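Local structure of geranyltranstransferase (Campylobacter jejuni, 3NPK) at residues N16-V20 against L31-K36; K40-L46 against L278-Y282; I213-I217 against A249-K253. The protein probably catalyses the condensation of geranyl diphosphate with isopentenyl diphosphate to give farnesyl diphosphate and pyrophosphate. All coordinates share one frame; numbering follows the deposited sequence.

Interaction 1 (N16-V20 against L31-K36)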
ATOM      1  N   ASN A  16     -17.233   3.975   7.752  1.00 12.91           N
ATOM      2  CA  ASN A  16     -16.213   3.028   7.331  1.00 11.67           C
ATOM      3  C   ASN A  16     -14.807   3.513   7.664  1.00 11.47           C
ATOM      4  O   ASN A  16     -13.857   3.245   6.934  1.00 12.00           O
ATOM      5  CB  ASN A  16     -16.356   2.727   5.830  1.00 11.44           C
ATOM      6  CG  ASN A  16     -17.494   1.772   5.559  1.00 12.06           C
ATOM      7  OD1 ASN A  16     -17.367   0.564   5.797  1.00 13.60           O
ATOM      8  ND2 ASN A  16     -18.631   2.311   5.115  1.00 11.52           N
ATOM      9  N   LEU A  17     -14.670   4.229   8.773  1.00 11.44           N
ATOM     10  CA  LEU A  17     -13.351   4.710   9.154  1.00 11.68           C
ATOM     11  C   LEU A  17     -12.521   3.508   9.588  1.00 12.24           C
ATOM     12  O   LEU A  17     -12.982   2.676  10.370  1.00 14.98           O
ATOM     13  CB  LEU A  17     -13.456   5.713  10.305  1.00 13.68           C
ATOM     14  CG  LEU A  17     -14.194   6.994   9.911  1.00 14.20           C
ATOM     15  CD1 LEU A  17     -14.568   7.800  11.170  1.00 15.35           C
ATOM     16  CD2 LEU A  17     -13.363   7.847   8.926  1.00 14.49           C
ATOM     17  N   PRO A  18     -11.300   3.392   9.068  1.00 12.64           N
ATOM     18  CA  PRO A  18     -10.483   2.228   9.423  1.00 13.34           C
ATOM     19  C   PRO A  18     -10.086   2.290  10.894  1.00 13.75           C
ATOM     20  O   PRO A  18      -9.705   3.349  11.389  1.00 14.19           O
ATOM     21  CB  PRO A  18      -9.238   2.359   8.529  1.00 15.84           C
ATOM     22  CG  PRO A  18      -9.323   3.671   7.878  1.00 17.97           C
ATOM     23  CD  PRO A  18     -10.601   4.353   8.197  1.00 13.87           C
ATOM     24  N   LYS A  19     -10.194   1.172  11.591  1.00 13.59           N
ATOM     25  CA  LYS A  19      -9.834   1.153  13.007  1.00 14.38           C
ATOM     26  C   LYS A  19      -9.467  -0.254  13.417  1.00 13.88           C
ATOM     27  O   LYS A  19      -9.873  -1.224  12.768  1.00 14.56           O
ATOM     28  CB  LYS A  19     -10.986   1.666  13.863  1.00 18.75           C
ATOM     29  CG  LYS A  19     -12.280   0.941  13.617  1.00 22.92           C
ATOM     30  CD  LYS A  19     -13.432   1.660  14.294  1.00 27.32           C
ATOM     31  CE  LYS A  19     -14.769   1.158  13.789  1.00 30.17           C
ATOM     32  NZ  LYS A  19     -15.894   1.921  14.395  1.00 31.77           N
ATOM     33  N   VAL A  20      -8.680  -0.355  14.479  1.00 12.19           N
ATOM     34  CA  VAL A  20      -8.313  -1.634  15.061  1.00 12.57           C
ATOM     35  C   VAL A  20      -8.396  -1.503  16.580  1.00 13.50           C
ATOM     36  O   VAL A  20      -7.969  -0.490  17.153  1.00 15.20           O
ATOM     37  CB  VAL A  20      -6.895  -2.097  14.618  1.00 12.32           C
ATOM     38  CG1 VAL A  20      -5.804  -1.062  14.982  1.00 12.99           C
ATOM     39  CG2 VAL A  20      -6.582  -3.486  15.183  1.00 14.50           C
ATOM     40  N   LEU A  31      -5.888   7.752  12.509  1.00 11.24           N
ATOM     41  CA  LEU A  31      -6.344   7.172  11.237  1.00 12.81           C
ATOM     42  C   LEU A  31      -7.518   7.951  10.662  1.00 13.01           C
ATOM     43  O   LEU A  31      -7.599   8.182   9.450  1.00 14.24           O
ATOM     44  CB  LEU A  31      -6.767   5.702  11.433  1.00 13.26           C
ATOM     45  CG  LEU A  31      -5.693   4.604  11.483  1.00 14.19           C
ATOM     46  CD1 LEU A  31      -6.242   3.299  12.058  1.00 14.98           C
ATOM     47  CD2 LEU A  31      -5.093   4.362  10.083  1.00 14.43           C
ATOM     48  N   ALA A  32      -8.456   8.324  11.527  1.00 11.83           N
ATOM     49  CA  ALA A  32      -9.692   8.970  11.087  1.00 12.83           C
ATOM     50  C   ALA A  32      -9.518  10.454  10.783  1.00 12.96           C
ATOM     51  O   ALA A  32     -10.238  11.010   9.976  1.00 13.26           O
ATOM     52  CB  ALA A  32     -10.779   8.790  12.148  1.00 13.77           C
ATOM     53  N   LEU A  33      -8.559  11.090  11.443  1.00 13.65           N
ATOM     54  CA  LEU A  33      -8.511  12.543  11.496  1.00 14.50           C
ATOM     55  C   LEU A  33      -8.533  13.207  10.119  1.00 13.08           C
ATOM     56  O   LEU A  33      -9.349  14.086   9.859  1.00 13.91           O
ATOM     57  CB  LEU A  33      -7.268  12.984  12.273  1.00 17.10           C
ATOM     58  CG  LEU A  33      -7.223  14.436  12.733  1.00 21.11           C
ATOM     59  CD1 LEU A  33      -8.360  14.696  13.725  1.00 22.19           C
ATOM     60  CD2 LEU A  33      -5.870  14.750  13.356  1.00 23.29           C
HETATM   61  N   MSE A  34      -7.627  12.803   9.235  1.00 13.03           N
HETATM   62  CA  MSE A  34      -7.545  13.433   7.923  1.00 14.73           C
HETATM   63  C   MSE A  34      -8.666  13.025   6.989  1.00 13.94           C
HETATM   64  O   MSE A  34      -9.042  13.794   6.098  1.00 15.94           O
HETATM   65  CB  MSE A  34      -6.201  13.158   7.257  1.00 18.42           C
HETATM   66  CG  MSE A  34      -5.128  14.139   7.607  1.00 22.62           C
HETATM   67 SE   MSE A  34      -5.561  16.053   7.262  1.00 26.84          SE
HETATM   68  CE  MSE A  34      -4.223  16.790   8.465  1.00 25.04           C
ATOM     69  N   LEU A  35      -9.196  11.821   7.185  1.00 12.58           N
ATOM     70  CA  LEU A  35     -10.317  11.361   6.376  1.00 13.23           C
ATOM     71  C   LEU A  35     -11.564  12.171   6.676  1.00 15.13           C
ATOM     72  O   LEU A  35     -12.337  12.501   5.773  1.00 17.65           O
ATOM     73  CB  LEU A  35     -10.577   9.878   6.631  1.00 12.85           C
ATOM     74  CG  LEU A  35      -9.490   8.932   6.114  1.00 13.18           C
ATOM     75  CD1 LEU A  35      -9.766   7.543   6.668  1.00 13.32           C
ATOM     76  CD2 LEU A  35      -9.490   8.920   4.581  1.00 13.90           C
ATOM     77  N   LYS A  36     -11.756  12.492   7.953  1.00 17.52           N
ATOM     78  CA  LYS A  36     -12.943  13.216   8.384  1.00 20.20           C
ATOM     79  C   LYS A  36     -12.833  14.720   8.217  1.00 20.45           C
ATOM     80  O   LYS A  36     -13.854  15.404   8.089  1.00 23.25           O
ATOM     81  CB  LYS A  36     -13.237  12.912   9.850  1.00 24.04           C
ATOM     82  CG  LYS A  36     -13.861  11.554  10.071  1.00 28.78           C
ATOM     83  CD  LYS A  36     -14.606  11.509  11.405  1.00 32.86           C
ATOM     84  CE  LYS A  36     -13.656  11.251  12.559  1.00 35.63           C
ATOM     85  NZ  LYS A  36     -14.285  11.525  13.885  1.00 37.14           N
TER

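Interaction 2 (K40-L46 against L278-Y282). With PPV (pyrophosphate), chain C.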
ATOM      1  N   LYS A  40     -12.481  17.294  -0.979  1.00 19.10           N
ATOM      2  CA  LYS A  40     -13.577  17.489  -1.920  1.00 18.92           C
ATOM      3  C   LYS A  40     -14.089  16.166  -2.498  1.00 17.14           C
ATOM      4  O   LYS A  40     -15.156  16.128  -3.121  1.00 17.75           O
ATOM      5  CB  LYS A  40     -13.146  18.442  -3.038  1.00 20.92           C
ATOM      6  CG  LYS A  40     -12.797  19.844  -2.539  1.00 23.32           C
ATOM      7  CD  LYS A  40     -12.235  20.733  -3.658  1.00 25.38           C
ATOM      8  CE  LYS A  40     -10.806  20.345  -4.045  1.00 26.42           C
ATOM      9  NZ  LYS A  40      -9.858  20.437  -2.891  1.00 26.52           N
ATOM     10  N   HIS A  41     -13.333  15.093  -2.264  1.00 14.92           N
ATOM     11  CA  HIS A  41     -13.657  13.750  -2.781  1.00 13.39           C
ATOM     12  C   HIS A  41     -13.843  13.720  -4.278  1.00 13.48           C
ATOM     13  O   HIS A  41     -14.665  12.955  -4.785  1.00 13.67           O
ATOM     14  CB  HIS A  41     -14.909  13.162  -2.136  1.00 14.78           C
ATOM     15  CG  HIS A  41     -14.866  13.134  -0.648  1.00 15.13           C
ATOM     16  ND1 HIS A  41     -13.714  12.898   0.075  1.00 17.29           N
ATOM     17  CD2 HIS A  41     -15.852  13.304   0.259  1.00 14.37           C
ATOM     18  CE1 HIS A  41     -13.995  12.938   1.367  1.00 14.93           C
ATOM     19  NE2 HIS A  41     -15.285  13.181   1.504  1.00 17.51           N
ATOM     20  N   PHE A  42     -13.082  14.546  -4.982  1.00 13.66           N
ATOM     21  CA  PHE A  42     -13.164  14.632  -6.441  1.00 12.84           C
ATOM     22  C   PHE A  42     -12.953  13.254  -7.081  1.00 11.90           C
ATOM     23  O   PHE A  42     -13.697  12.856  -7.983  1.00 11.74           O
ATOM     24  CB  PHE A  42     -12.120  15.658  -6.927  1.00 13.74           C
ATOM     25  CG  PHE A  42     -11.988  15.768  -8.423  1.00 16.24           C
ATOM     26  CD1 PHE A  42     -13.016  16.302  -9.198  1.00 16.81           C
ATOM     27  CD2 PHE A  42     -10.810  15.391  -9.053  1.00 17.56           C
ATOM     28  CE1 PHE A  42     -12.868  16.428 -10.583  1.00 17.24           C
ATOM     29  CE2 PHE A  42     -10.664  15.513 -10.425  1.00 18.78           C
ATOM     30  CZ  PHE A  42     -11.686  16.027 -11.189  1.00 18.36           C
ATOM     31  N   ARG A  43     -11.951  12.516  -6.615  1.00 11.45           N
ATOM     32  CA  ARG A  43     -11.671  11.221  -7.226  1.00 10.78           C
ATOM     33  C   ARG A  43     -12.809  10.224  -6.979  1.00 10.77           C
ATOM     34  O   ARG A  43     -13.280   9.553  -7.916  1.00 10.67           O
ATOM     35  CB  ARG A  43     -10.325  10.689  -6.737  1.00 10.98           C
ATOM     36  CG  ARG A  43      -9.182  11.585  -7.203  1.00 11.74           C
ATOM     37  CD  ARG A  43      -7.925  11.479  -6.353  1.00 11.78           C
ATOM     38  NE  ARG A  43      -6.923  12.466  -6.771  1.00 11.94           N
ATOM     39  CZ  ARG A  43      -6.941  13.758  -6.439  1.00 12.85           C
ATOM     40  NH1 ARG A  43      -7.902  14.240  -5.659  1.00 14.06           N
ATOM     41  NH2 ARG A  43      -5.984  14.580  -6.880  1.00 13.83           N
ATOM     42  N   ALA A  44     -13.248  10.112  -5.730  1.00 10.59           N
ATOM     43  CA  ALA A  44     -14.436   9.310  -5.422  1.00 10.36           C
ATOM     44  C   ALA A  44     -15.614   9.695  -6.316  1.00 10.37           C
ATOM     45  O   ALA A  44     -16.304   8.828  -6.861  1.00 10.63           O
ATOM     46  CB  ALA A  44     -14.826   9.479  -3.949  1.00 12.55           C
ATOM     47  N   GLN A  45     -15.856  10.994  -6.461  1.00 10.61           N
ATOM     48  CA  GLN A  45     -17.015  11.455  -7.229  1.00 11.66           C
ATOM     49  C   GLN A  45     -16.916  11.168  -8.726  1.00 10.66           C
ATOM     50  O   GLN A  45     -17.936  10.873  -9.377  1.00 11.44           O
ATOM     51  CB  GLN A  45     -17.314  12.931  -6.964  1.00 12.64           C
ATOM     52  CG  GLN A  45     -17.732  13.200  -5.502  1.00 14.37           C
ATOM     53  CD  GLN A  45     -18.893  12.313  -5.082  1.00 17.63           C
ATOM     54  OE1 GLN A  45     -19.775  12.019  -5.884  1.00 20.60           O
ATOM     55  NE2 GLN A  45     -18.888  11.868  -3.834  1.00 18.18           N
ATOM     56  N   LEU A  46     -15.707  11.231  -9.282  1.00 10.58           N
ATOM     57  CA  LEU A  46     -15.520  10.821 -10.677  1.00 10.63           C
ATOM     58  C   LEU A  46     -15.913   9.361 -10.859  1.00 10.05           C
ATOM     59  O   LEU A  46     -16.649   9.018 -11.788  1.00 11.33           O
ATOM     60  CB  LEU A  46     -14.071  11.016 -11.115  1.00 11.49           C
ATOM     61  CG  LEU A  46     -13.611  12.462 -11.316  1.00 12.13           C
ATOM     62  CD1 LEU A  46     -12.117  12.435 -11.554  1.00 14.22           C
ATOM     63  CD2 LEU A  46     -14.351  13.117 -12.481  1.00 14.21           C
ATOM     64  N   LEU A 278     -18.054  18.560 -11.905  1.00 19.44           N
ATOM     65  CA  LEU A 278     -16.899  18.325 -11.030  1.00 19.52           C
ATOM     66  C   LEU A 278     -15.674  19.119 -11.490  1.00 23.91           C
ATOM     67  O   LEU A 278     -14.880  19.561 -10.658  1.00 26.02           O
ATOM     68  CB  LEU A 278     -16.570  16.825 -10.907  1.00 18.98           C
ATOM     69  CG  LEU A 278     -17.666  15.966 -10.262  1.00 18.78           C
ATOM     70  CD1 LEU A 278     -17.433  14.500 -10.548  1.00 18.77           C
ATOM     71  CD2 LEU A 278     -17.709  16.181  -8.746  1.00 19.25           C
ATOM     72  N   ILE A 279     -15.543  19.294 -12.807  1.00 26.24           N
ATOM     73  CA  ILE A 279     -14.496  20.114 -13.426  1.00 29.08           C
ATOM     74  C   ILE A 279     -14.642  21.585 -13.050  1.00 30.93           C
ATOM     75  O   ILE A 279     -13.696  22.207 -12.559  1.00 30.25           O
ATOM     76  CB  ILE A 279     -14.561  20.031 -14.979  1.00 30.01           C
ATOM     77  CG1 ILE A 279     -14.065  18.668 -15.479  1.00 30.90           C
ATOM     78  CG2 ILE A 279     -13.764  21.168 -15.623  1.00 30.81           C
ATOM     79  CD1 ILE A 279     -14.331  18.418 -16.961  1.00 30.93           C
ATOM     80  N   ILE A 280     -15.827  22.135 -13.314  1.00 32.14           N
ATOM     81  CA  ILE A 280     -16.117  23.537 -13.039  1.00 34.23           C
ATOM     82  C   ILE A 280     -15.876  23.794 -11.561  1.00 35.15           C
ATOM     83  O   ILE A 280     -15.259  24.795 -11.179  1.00 36.72           O
ATOM     84  CB  ILE A 280     -17.566  23.912 -13.430  1.00 34.41           C
ATOM     85  CG1 ILE A 280     -17.714  23.915 -14.956  1.00 35.35           C
ATOM     86  CG2 ILE A 280     -17.938  25.272 -12.867  1.00 35.04           C
ATOM     87  CD1 ILE A 280     -19.135  24.132 -15.465  1.00 35.64           C
ATOM     88  N   GLN A 281     -16.344  22.868 -10.733  1.00 35.03           N
ATOM     89  CA  GLN A 281     -16.049  22.909  -9.306  1.00 35.26           C
ATOM     90  C   GLN A 281     -14.550  23.044  -9.073  1.00 35.18           C
ATOM     91  O   GLN A 281     -14.105  23.844  -8.242  1.00 34.92           O
ATOM     92  CB  GLN A 281     -16.527  21.632  -8.621  1.00 35.44           C
ATOM     93  CG  GLN A 281     -18.019  21.517  -8.436  1.00 37.53           C
ATOM     94  CD  GLN A 281     -18.400  20.239  -7.715  1.00 39.29           C
ATOM     95  OE1 GLN A 281     -17.714  19.810  -6.782  1.00 40.60           O
ATOM     96  NE2 GLN A 281     -19.494  19.625  -8.144  1.00 39.34           N
ATOM     97  N   TYR A 282     -13.770  22.232  -9.779  1.00 36.32           N
ATOM     98  CA  TYR A 282     -12.331  22.183  -9.536  1.00 37.46           C
ATOM     99  C   TYR A 282     -11.643  23.465  -9.988  1.00 38.68           C
ATOM    100  O   TYR A 282     -10.898  24.078  -9.222  1.00 40.07           O
ATOM    101  CB  TYR A 282     -11.707  20.959 -10.210  1.00 38.09           C
ATOM    102  CG  TYR A 282     -10.568  20.352  -9.420  1.00 38.79           C
ATOM    103  CD1 TYR A 282     -10.804  19.346  -8.488  1.00 38.83           C
ATOM    104  CD2 TYR A 282      -9.266  20.784  -9.605  1.00 39.48           C
ATOM    105  CE1 TYR A 282      -9.773  18.787  -7.760  1.00 39.93           C
ATOM    106  CE2 TYR A 282      -8.219  20.229  -8.883  1.00 40.18           C
ATOM    107  CZ  TYR A 282      -8.481  19.231  -7.963  1.00 40.71           C
ATOM    108  OH  TYR A 282      -7.448  18.673  -7.248  1.00 42.46           O
TER
HETATM  109  O11 PPV C 290      -5.279  17.873  -3.578  1.00 34.36           O
HETATM  110  P1  PPV C 290      -6.919  18.049  -3.558  1.00 30.95           P
HETATM  111  O21 PPV C 290      -7.375  19.498  -4.187  1.00 31.94           O
HETATM  112  O31 PPV C 290      -7.556  16.991  -4.344  1.00 32.36           O
HETATM  113  OPP PPV C 290      -7.324  18.066  -1.968  1.00 25.85           O
HETATM  114  P2  PPV C 290      -8.624  17.403  -1.222  1.00 20.72           P
HETATM  115  O12 PPV C 290      -8.407  17.902   0.335  1.00 21.31           O
HETATM  116  O22 PPV C 290      -8.517  15.780  -1.215  1.00 20.20           O
HETATM  117  O32 PPV C 290      -9.897  17.906  -1.764  1.00 20.76           O
HETATM  118  O   HOH W   1      -5.097  17.214  -6.588  1.00 43.80           O

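Interaction 3 (I213-I217 against A249-K253)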
ATOM      1  N   ILE A 213      -1.871  23.077 -15.006  1.00 21.12           N
ATOM      2  CA  ILE A 213      -1.572  24.286 -15.770  1.00 22.18           C
ATOM      3  C   ILE A 213      -2.363  25.440 -15.192  1.00 23.73           C
ATOM      4  O   ILE A 213      -1.826  26.530 -14.997  1.00 23.68           O
ATOM      5  CB  ILE A 213      -1.927  24.145 -17.261  1.00 21.00           C
ATOM      6  CG1 ILE A 213      -1.130  23.007 -17.894  1.00 20.24           C
ATOM      7  CG2 ILE A 213      -1.665  25.470 -17.994  1.00 20.78           C
ATOM      8  CD1 ILE A 213      -1.567  22.684 -19.315  1.00 21.24           C
ATOM      9  N   ASN A 214      -3.635  25.192 -14.899  1.00 24.92           N
ATOM     10  CA  ASN A 214      -4.504  26.197 -14.287  1.00 26.40           C
ATOM     11  C   ASN A 214      -3.924  26.727 -12.978  1.00 28.16           C
ATOM     12  O   ASN A 214      -3.970  27.929 -12.717  1.00 28.53           O
ATOM     13  CB  ASN A 214      -5.911  25.627 -14.048  1.00 28.01           C
ATOM     14  CG  ASN A 214      -6.850  26.635 -13.405  1.00 30.10           C
ATOM     15  OD1 ASN A 214      -7.158  27.675 -13.991  1.00 30.72           O
ATOM     16  ND2 ASN A 214      -7.312  26.332 -12.194  1.00 30.99           N
ATOM     17  N   ASP A 215      -3.390  25.828 -12.154  1.00 28.46           N
ATOM     18  CA  ASP A 215      -2.752  26.242 -10.904  1.00 30.62           C
ATOM     19  C   ASP A 215      -1.550  27.152 -11.137  1.00 30.75           C
ATOM     20  O   ASP A 215      -1.386  28.163 -10.448  1.00 31.44           O
ATOM     21  CB  ASP A 215      -2.341  25.030 -10.071  1.00 33.11           C
ATOM     22  CG  ASP A 215      -3.529  24.313  -9.469  1.00 35.36           C
ATOM     23  OD1 ASP A 215      -4.651  24.864  -9.516  1.00 36.59           O
ATOM     24  OD2 ASP A 215      -3.346  23.194  -8.947  1.00 35.74           O
ATOM     25  N   ASP A 216      -0.709  26.805 -12.107  1.00 29.83           N
ATOM     26  CA  ASP A 216       0.459  27.632 -12.410  1.00 30.09           C
ATOM     27  C   ASP A 216       0.033  29.016 -12.899  1.00 29.94           C
ATOM     28  O   ASP A 216       0.695  30.016 -12.623  1.00 30.16           O
ATOM     29  CB  ASP A 216       1.361  26.962 -13.446  1.00 30.50           C
ATOM     30  CG  ASP A 216       2.151  25.794 -12.875  1.00 32.46           C
ATOM     31  OD1 ASP A 216       2.019  25.511 -11.661  1.00 33.52           O
ATOM     32  OD2 ASP A 216       2.910  25.164 -13.645  1.00 33.28           O
ATOM     33  N   ILE A 217      -1.078  29.076 -13.624  1.00 29.20           N
ATOM     34  CA  ILE A 217      -1.570  30.356 -14.119  1.00 29.96           C
ATOM     35  C   ILE A 217      -2.089  31.180 -12.950  1.00 31.92           C
ATOM     36  O   ILE A 217      -1.787  32.371 -12.826  1.00 32.46           O
ATOM     37  CB  ILE A 217      -2.681  30.173 -15.168  1.00 27.99           C
ATOM     38  CG1 ILE A 217      -2.094  29.632 -16.467  1.00 28.19           C
ATOM     39  CG2 ILE A 217      -3.395  31.504 -15.443  1.00 28.02           C
ATOM     40  CD1 ILE A 217      -3.119  28.961 -17.362  1.00 28.40           C
ATOM     41  N   ALA A 249       0.673  29.734 -21.877  1.00 30.11           N
ATOM     42  CA  ALA A 249       0.161  28.790 -20.881  1.00 28.66           C
ATOM     43  C   ALA A 249      -1.360  28.822 -20.865  1.00 28.17           C
ATOM     44  O   ALA A 249      -2.016  27.777 -20.827  1.00 27.95           O
ATOM     45  CB  ALA A 249       0.700  29.110 -19.498  1.00 28.61           C
ATOM     46  N   ILE A 250      -1.922  30.025 -20.874  1.00 28.02           N
ATOM     47  CA  ILE A 250      -3.375  30.176 -20.898  1.00 28.37           C
ATOM     48  C   ILE A 250      -3.934  29.575 -22.174  1.00 29.55           C
ATOM     49  O   ILE A 250      -4.934  28.858 -22.154  1.00 28.80           O
ATOM     50  CB  ILE A 250      -3.792  31.649 -20.810  1.00 28.18           C
ATOM     51  CG1 ILE A 250      -3.520  32.188 -19.409  1.00 28.12           C
ATOM     52  CG2 ILE A 250      -5.272  31.815 -21.164  1.00 28.88           C
ATOM     53  CD1 ILE A 250      -3.573  33.696 -19.332  1.00 28.49           C
ATOM     54  N   LYS A 251      -3.277  29.868 -23.288  1.00 31.32           N
ATOM     55  CA  LYS A 251      -3.699  29.348 -24.581  1.00 33.14           C
ATOM     56  C   LYS A 251      -3.663  27.820 -24.587  1.00 32.53           C
ATOM     57  O   LYS A 251      -4.536  27.169 -25.165  1.00 32.78           O
ATOM     58  CB  LYS A 251      -2.815  29.941 -25.682  1.00 35.74           C
ATOM     59  CG  LYS A 251      -2.362  28.971 -26.752  1.00 38.95           C
ATOM     60  CD  LYS A 251      -3.289  28.952 -27.957  1.00 40.68           C
ATOM     61  CE  LYS A 251      -2.554  28.413 -29.182  1.00 42.27           C
ATOM     62  NZ  LYS A 251      -3.483  27.873 -30.217  1.00 43.09           N
ATOM     63  N   THR A 252      -2.662  27.252 -23.921  1.00 30.87           N
ATOM     64  CA  THR A 252      -2.537  25.801 -23.836  1.00 29.54           C
ATOM     65  C   THR A 252      -3.667  25.197 -23.005  1.00 27.89           C
ATOM     66  O   THR A 252      -4.273  24.212 -23.408  1.00 27.84           O
ATOM     67  CB  THR A 252      -1.186  25.377 -23.234  1.00 31.06           C
ATOM     68  OG1 THR A 252      -0.122  25.835 -24.083  1.00 32.50           O
ATOM     69  CG2 THR A 252      -1.106  23.863 -23.094  1.00 31.96           C
ATOM     70  N   LYS A 253      -3.934  25.786 -21.845  1.00 25.82           N
ATOM     71  CA  LYS A 253      -5.040  25.338 -21.015  1.00 26.81           C
ATOM     72  C   LYS A 253      -6.353  25.437 -21.786  1.00 25.89           C
ATOM     73  O   LYS A 253      -7.188  24.529 -21.731  1.00 25.50           O
ATOM     74  CB  LYS A 253      -5.117  26.160 -19.726  1.00 28.71           C
ATOM     75  CG  LYS A 253      -6.284  25.790 -18.835  1.00 31.02           C
ATOM     76  CD  LYS A 253      -6.507  26.794 -17.713  1.00 33.50           C
ATOM     77  CE  LYS A 253      -7.191  28.056 -18.221  1.00 35.30           C
ATOM     78  NZ  LYS A 253      -7.896  28.790 -17.130  1.00 36.42           N
TER

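Interaction 1 (N16-V20 against L31-K36)
Lys-36 lays its aliphatic chain against the branched end of Leu-17. CB of Lys-36 stands back from the other segment. Its CG then comes to 3.9 Å from Leu-17 CD2. One step on, CD of Lys-36 lies 3.7 Å from Leu-17 CD1. The chain bends here, with chi3 at -82°, and CE stays near the same methyl, 3.8 Å from Leu-17 CD1. The two side chains cross at about a right angle, with the lysine methylenes lying across the tip of the leucine.

Leu-17 points toward the helix. Its CG is anti to the carbonyl carbon (chi1 -65°), and the two methyls divide the work. Leu-17 CD1 also meets Ala-32 CB at 4.0 Å. Leu-17 CD2 lies 4.1 Å from Leu-35 CB, and the two leucine side chains lie alongside each other, pointing opposite ways.

The loop 16-20 follows helix 5-14 and runs beside helix 27-37, in the all-helical fold of the isoprenoid synthases. Pro-18 is buried. Its CD, on the rim of the proline ring, lies 3.6 Å from Leu-35 CD1, while the carbonyl O of Pro-18 is 3.5 Å from Leu-31 CD1. Helices 59-80 and 103-122 add Phe-71 and Leu-113 around the proline. Leu-144 of the second subunit packs on both Pro-18 and Leu-31, which places this corner at the dimer interface. The carbonyl O of Met-34 accepts a hydrogen bond from Arg-92, which also binds the pyrophosphate, and this bond probably steadies Arg-92 as a second-shell contact to the ligand.

Interaction 2 (K40-L46 against L278-Y282)
Phe-42 and Tyr-282 make an aromatic contact between the start of helix 42-54 and the C-terminal end of helix 269-282, beside the bound pyrophosphate. The ring planes are turned 47° apart and the centroids lie 4.7 Å apart. Tyr-282 CD1 sits over one face of the Phe-42 ring, and Leu-46 CD1 covers the opposite face. Phe-42 CG is anti to the backbone N (chi1 175°), which carries the ring toward the other helix. There its CE1 meets Leu-278 CB at 3.7 Å. Leu-278 CD2 packs on Gln-45 CB.

Lys-40 and Arg-43 belong to a Gly-Gly-Lys-x-x-Arg sequence, which in polyprenyl synthases binds the diphosphate of isopentenyl diphosphate. Lys-40 holds the ligand with three hydrogen bonds. Lys-40 N donates an almost straight bond to pyrophosphate O32 (2.8 Å, 179°). The chain curls back, so that Lys-40 NZ reaches pyrophosphate O32, and O21 at 3.0 Å. Arg-43 NH1 donates to O31 from the guanidinium edge (3.1 Å). Water 1 lies in the same plane and links Arg-43 NH2, the Tyr-282 hydroxyl and O11. Arg-92 binds the ligand too. Phe-211 stacks on Tyr-282.

Interaction 3 (I213-I217 against A249-K253)
Ile-213 begins the contact by setting its CG2 against Ala-249 O and Lys-253 CB of helix 246-265. This methyl lies 3.7 Å from Ala-249 O and 3.9 Å from Lys-253 CB. The other branch goes a different way, and Ile-213 CD1 meets Thr-252 CG2 at 4.0 Å. The threonine hydroxyl is turned back to Gln-248 O of its own helix.

Asn-214 supplies the polar contact. Its CG is anti to the backbone N (chi1 180°), and the side chain meets that of Lys-253, which bends at chi3 (77°). The bond from Lys-253 NZ to Asn-214 OD1 is weak, at 3.4 Å. Asn-214 CB also touches Lys-253 CD, at 3.9 Å.

Asp-215 and Asp-216 follow, in the sequence Asp-Asp-Ile-Ile-Asp. This matches the second aspartate-rich motif of polyprenyl synthases, which in relatives binds magnesium. Ile-217, one turn beyond Ile-213, faces helix 246-265 again. Its CD1 presses on the backbone at Ile-250 CA (3.7 Å), and its CG2 lies 4.0 Å from Ile-250 CG1. The two isoleucine side chains lie crosswise.

The short helix segments run roughly antiparallel, at 150°. Helix 240-244 lies against both: Phe-240 touches Ile-213, Val-241 touches Ile-217, and Leu-244 touches Thr-252.

How the interactions relate
From the N terminus, interaction 1 closes first. It ties the loop after helix 5-14 to helix 27-37, near the second subunit. Interaction 2 opens directly afterwards in the sequence, on the next helix, 42-54. It closes only at the C-terminal helix 269-282 and so encloses most of the chain. Interaction 3 forms within that span, joining helices 194-220 and 246-265 across a loop that is partly unmodelled. Helix 246-265 leads on to helix 269-282. Interactions 1 and 3 lie on opposite sides of the chain's centre, with centres about 36 Å apart. Interaction 2 lies nearer the chain's centre, at the pyrophosphate.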